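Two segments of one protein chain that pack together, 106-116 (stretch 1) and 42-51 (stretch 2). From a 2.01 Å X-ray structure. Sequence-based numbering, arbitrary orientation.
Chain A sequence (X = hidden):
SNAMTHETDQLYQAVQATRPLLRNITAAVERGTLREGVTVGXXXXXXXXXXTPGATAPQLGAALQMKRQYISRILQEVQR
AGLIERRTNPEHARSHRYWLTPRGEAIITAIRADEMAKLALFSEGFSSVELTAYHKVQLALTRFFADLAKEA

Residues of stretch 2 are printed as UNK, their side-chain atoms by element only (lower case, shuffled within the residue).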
# COMPACT_ATOMS: atom_id res chain seq x y z
N ALA A 106 -6.35 -27.49 -4.30
CA ALA A 106 -7.73 -27.33 -3.79
C ALA A 106 -7.84 -26.04 -2.93
O ALA A 106 -8.78 -25.27 -3.07
CB ALA A 106 -8.17 -28.55 -3.00
N ILE A 107 -6.87 -25.84 -2.04
CA ILE A 107 -6.86 -24.68 -1.16
C ILE A 107 -6.79 -23.36 -1.95
O ILE A 107 -7.61 -22.47 -1.75
CB ILE A 107 -5.73 -24.79 -0.13
CG1 ILE A 107 -6.16 -25.80 0.94
CG2 ILE A 107 -5.44 -23.42 0.50
CD1 ILE A 107 -5.03 -26.21 1.88
N ILE A 108 -5.84 -23.24 -2.88
CA ILE A 108 -5.71 -21.93 -3.58
C ILE A 108 -6.91 -21.66 -4.50
O ILE A 108 -7.37 -20.52 -4.61
CB ILE A 108 -4.30 -21.71 -4.27
CG1 ILE A 108 -4.15 -20.24 -4.72
CG2 ILE A 108 -4.09 -22.69 -5.43
CD1 ILE A 108 -4.14 -19.23 -3.56
N THR A 109 -7.47 -22.73 -5.07
CA THR A 109 -8.69 -22.62 -5.88
C THR A 109 -9.84 -22.09 -5.04
O THR A 109 -10.59 -21.21 -5.49
CB THR A 109 -9.09 -23.99 -6.48
OG1 THR A 109 -8.02 -24.43 -7.33
CG2 THR A 109 -10.35 -23.91 -7.31
N ALA A 110 -10.00 -22.66 -3.85
CA ALA A 110 -11.06 -22.26 -2.93
C ALA A 110 -10.88 -20.81 -2.48
O ALA A 110 -11.83 -20.02 -2.47
CB ALA A 110 -11.13 -23.20 -1.70
N ILE A 111 -9.66 -20.45 -2.12
CA ILE A 111 -9.39 -19.07 -1.70
C ILE A 111 -9.74 -18.06 -2.82
O ILE A 111 -10.43 -17.06 -2.59
CB ILE A 111 -7.89 -18.94 -1.25
CG1 ILE A 111 -7.67 -19.68 0.09
CG2 ILE A 111 -7.50 -17.45 -1.12
CD1 ILE A 111 -6.15 -19.86 0.50
N ARG A 112 -9.28 -18.37 -4.03
CA ARG A 112 -9.50 -17.49 -5.18
C ARG A 112 -10.97 -17.35 -5.53
O ARG A 112 -11.41 -16.26 -5.84
CB ARG A 112 -8.68 -17.97 -6.39
CG ARG A 112 -7.14 -17.86 -6.15
CD ARG A 112 -6.65 -16.39 -5.90
NE ARG A 112 -6.85 -15.64 -7.13
CZ ARG A 112 -7.59 -14.55 -7.26
NH1 ARG A 112 -7.72 -14.02 -8.48
NH2 ARG A 112 -8.18 -13.95 -6.21
N ALA A 113 -11.74 -18.44 -5.44
CA ALA A 113 -13.17 -18.41 -5.74
C ALA A 113 -13.87 -17.50 -4.74
O ALA A 113 -14.72 -16.70 -5.12
CB ALA A 113 -13.78 -19.81 -5.69
N ASP A 114 -13.49 -17.60 -3.47
CA ASP A 114 -14.09 -16.77 -2.43
C ASP A 114 -13.74 -15.28 -2.61
O ASP A 114 -14.61 -14.42 -2.51
CB ASP A 114 -13.60 -17.28 -1.06
CG ASP A 114 -14.08 -16.41 0.09
OD1 ASP A 114 -15.29 -16.12 0.13
OD2 ASP A 114 -13.26 -16.04 0.95
N GLU A 115 -12.48 -14.98 -2.88
CA GLU A 115 -12.02 -13.61 -3.13
C GLU A 115 -12.73 -12.96 -4.31
O GLU A 115 -13.09 -11.81 -4.24
CB GLU A 115 -10.51 -13.59 -3.38
CG GLU A 115 -9.75 -13.95 -2.11
CD GLU A 115 -8.25 -14.06 -2.30
OE1 GLU A 115 -7.77 -14.14 -3.46
OE2 GLU A 115 -7.57 -14.11 -1.27
N MSE A 116 -12.89 -13.71 -5.39
CA MSE A 116 -13.55 -13.16 -6.57
C MSE A 116 -15.04 -12.96 -6.38
O MSE A 116 -15.62 -11.99 -6.90
CB MSE A 116 -13.25 -14.05 -7.78
CG MSE A 116 -11.72 -14.06 -8.14
SE MSE A 116 -10.87 -12.32 -8.58
CE MSE A 116 -10.45 -11.85 -6.70
N UNK A 42 1.49 -17.64 3.00
CA UNK A 42 1.35 -18.95 2.35
C UNK A 42 0.49 -18.91 1.08
O UNK A 42 0.85 -19.51 0.07
n UNK A 42 1.91 -21.15 6.80
c UNK A 42 0.81 -19.99 3.35
c UNK A 42 1.13 -20.93 5.73
o UNK A 42 -0.07 -21.23 5.71
c UNK A 42 1.81 -20.25 4.51
N UNK A 43 -0.65 -18.20 1.14
CA UNK A 43 -1.48 -17.93 -0.03
C UNK A 43 -0.66 -17.33 -1.18
O UNK A 43 -0.84 -17.73 -2.30
c UNK A 43 -4.24 -14.18 -2.84
c UNK A 43 -3.49 -16.50 -0.82
c UNK A 43 -2.61 -16.97 0.35
n UNK A 43 -4.82 -14.67 -1.74
c UNK A 43 -4.12 -15.12 -0.53
n UNK A 43 -4.99 -13.84 -3.88
n UNK A 43 -2.91 -14.03 -2.90
N UNK A 44 0.20 -16.34 -0.90
CA UNK A 44 0.98 -15.68 -1.96
C UNK A 44 1.85 -16.72 -2.69
O UNK A 44 1.93 -16.73 -3.92
c UNK A 44 1.90 -14.57 -1.34
N UNK A 45 2.48 -17.62 -1.93
CA UNK A 45 3.32 -18.68 -2.53
C UNK A 45 2.47 -19.70 -3.31
O UNK A 45 2.84 -20.10 -4.42
c UNK A 45 5.57 -18.58 -1.32
c UNK A 45 4.24 -19.38 -1.48
c UNK A 45 5.36 -17.22 -0.78
c UNK A 45 4.61 -20.82 -1.87
N UNK A 46 1.32 -20.12 -2.75
CA UNK A 46 0.43 -21.03 -3.50
C UNK A 46 -0.04 -20.39 -4.80
O UNK A 46 -0.12 -21.04 -5.85
c UNK A 46 0.35 -23.46 -1.54
c UNK A 46 -0.42 -22.15 -1.29
c UNK A 46 -0.78 -21.46 -2.63
c UNK A 46 -1.72 -22.43 -0.48
N UNK A 47 -0.37 -19.11 -4.73
CA UNK A 47 -0.82 -18.41 -5.94
C UNK A 47 0.30 -18.35 -6.95
O UNK A 47 0.08 -18.64 -8.12
c UNK A 47 -1.35 -17.01 -5.63
o UNK A 47 -3.08 -14.29 -7.36
c UNK A 47 -1.71 -16.20 -6.88
o UNK A 47 -1.74 -14.11 -5.61
c UNK A 47 -2.23 -14.77 -6.58
N UNK A 48 1.51 -18.00 -6.51
CA UNK A 48 2.67 -18.00 -7.40
C UNK A 48 2.91 -19.34 -8.10
O UNK A 48 3.13 -19.36 -9.30
N UNK A 49 2.82 -20.45 -7.36
CA UNK A 49 3.02 -21.77 -7.96
C UNK A 49 1.85 -22.22 -8.83
O UNK A 49 2.03 -23.02 -9.75
c UNK A 49 4.70 -22.56 -6.24
c UNK A 49 3.33 -22.83 -6.88
c UNK A 49 5.85 -22.82 -7.23
c UNK A 49 4.91 -23.41 -4.95
N UNK A 50 0.66 -21.69 -8.56
CA UNK A 50 -0.50 -21.92 -9.42
C UNK A 50 -0.22 -21.30 -10.79
O UNK A 50 -0.50 -21.90 -11.83
c UNK A 50 -1.74 -21.25 -8.82
o UNK A 50 -2.85 -21.64 -9.58
N UNK A 51 0.36 -20.10 -10.76
CA UNK A 51 0.64 -19.36 -11.99
C UNK A 51 1.83 -19.94 -12.74
O UNK A 51 1.81 -20.02 -13.98
c UNK A 51 -0.41 -17.19 -11.19
c UNK A 51 -1.45 -17.04 -12.36
c UNK A 51 -0.07 -15.83 -10.58
c UNK A 51 0.87 -17.88 -11.68
O HOH W 1 -4.69 -15.79 -9.15

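Position 42 carries three carbons in a row, the third bearing one oxygen and one nitrogen: a carboxamide, and so Gln42. It lies out of reach of stretch 1, and its polar end is hydrogen-bonded elsewhere in the structure.

Position 43 has three carbons, a nitrogen, then a carbon with two more nitrogens. Two of the nitrogens face the carboxylate of Glu115, as a guanidinium can: this is Arg43. Its CA-to-CB bond points sideways, but an extended chain carries the charged end to stretch 1. Arg43 NE donates to Glu115 OE2 and Arg43 NH2 to Glu115 OE1, each at 2.8 Å, a two-pronged salt bridge, with Glu115 OE1 at the guanidinium edge, near its plane. The methylenes serve too: Arg43 CG lies 3.9 Å from Ile108 CD1.

At position 44 a single carbon points away from stretch 1: Ala44, whose short side chain asks nothing of that helix. Position 45 has four carbons, forked at the first with one arm two carbons long, hence Ile45; it is buried, but out of reach of stretch 1.

Position 46 has four carbons forked at the second, lying against Ile107 and Ile108: Leu46. It points toward stretch 1 at the closest CA pairing, 6.2 Å from Ile108 CA to Leu46 CA. Leu46 CB lies 3.9 Å from Ile108 CB and Leu46 CD1 4.0 Å from Ile107 CG2, so an apolar chain suits the place.

Position 47 has three carbons, the third with two oxygens; its carbons approach Ile108 and one oxygen lies near Arg112. It is Glu47. One turn beyond Arg43, Glu47 OE1 accepts from Arg43 NH1 at 3.0 Å in a salt bridge. Glu47 OE2 is 4.0 Å from Arg112 NE, out of the guanidinium plane, so this is attraction of charges alone; the water joins them, donating to Glu47 OE2 at 2.8 Å and accepting from Arg112 NE at 3.0 Å.

Position 48 has no side-chain atoms: Gly48, buried, though this contact does not explain the glycine. Position 49, four carbons forked at the second, is Leu49, apolar as suits a buried site. Position 50, one carbon and one oxygen, lightly touches Ile108 through its CB, 4.4 Å from Ile108 CG2: Ser50, small and polar at an exposed site. Position 51 has four carbons forked at the second, exposed and out of reach: Leu51.

The helices cross at 104°, their axes 9.7 Å apart, so contact is confined to a small patch. Two knobs interlock: Ile108 sits among Arg43, Leu46, Glu47 and Ser50, while Arg43 sits among Ile108, Ile111, Arg112 and Glu115. Arg112 NH2 and Arg43 NH2 stand 4.0 Å apart, yet both donate to Glu115 OE1 at 2.8 Å, so one carboxylate oxygen offsets their repulsion.

Stretch 2, residues 42-51: QRAILEGLSL
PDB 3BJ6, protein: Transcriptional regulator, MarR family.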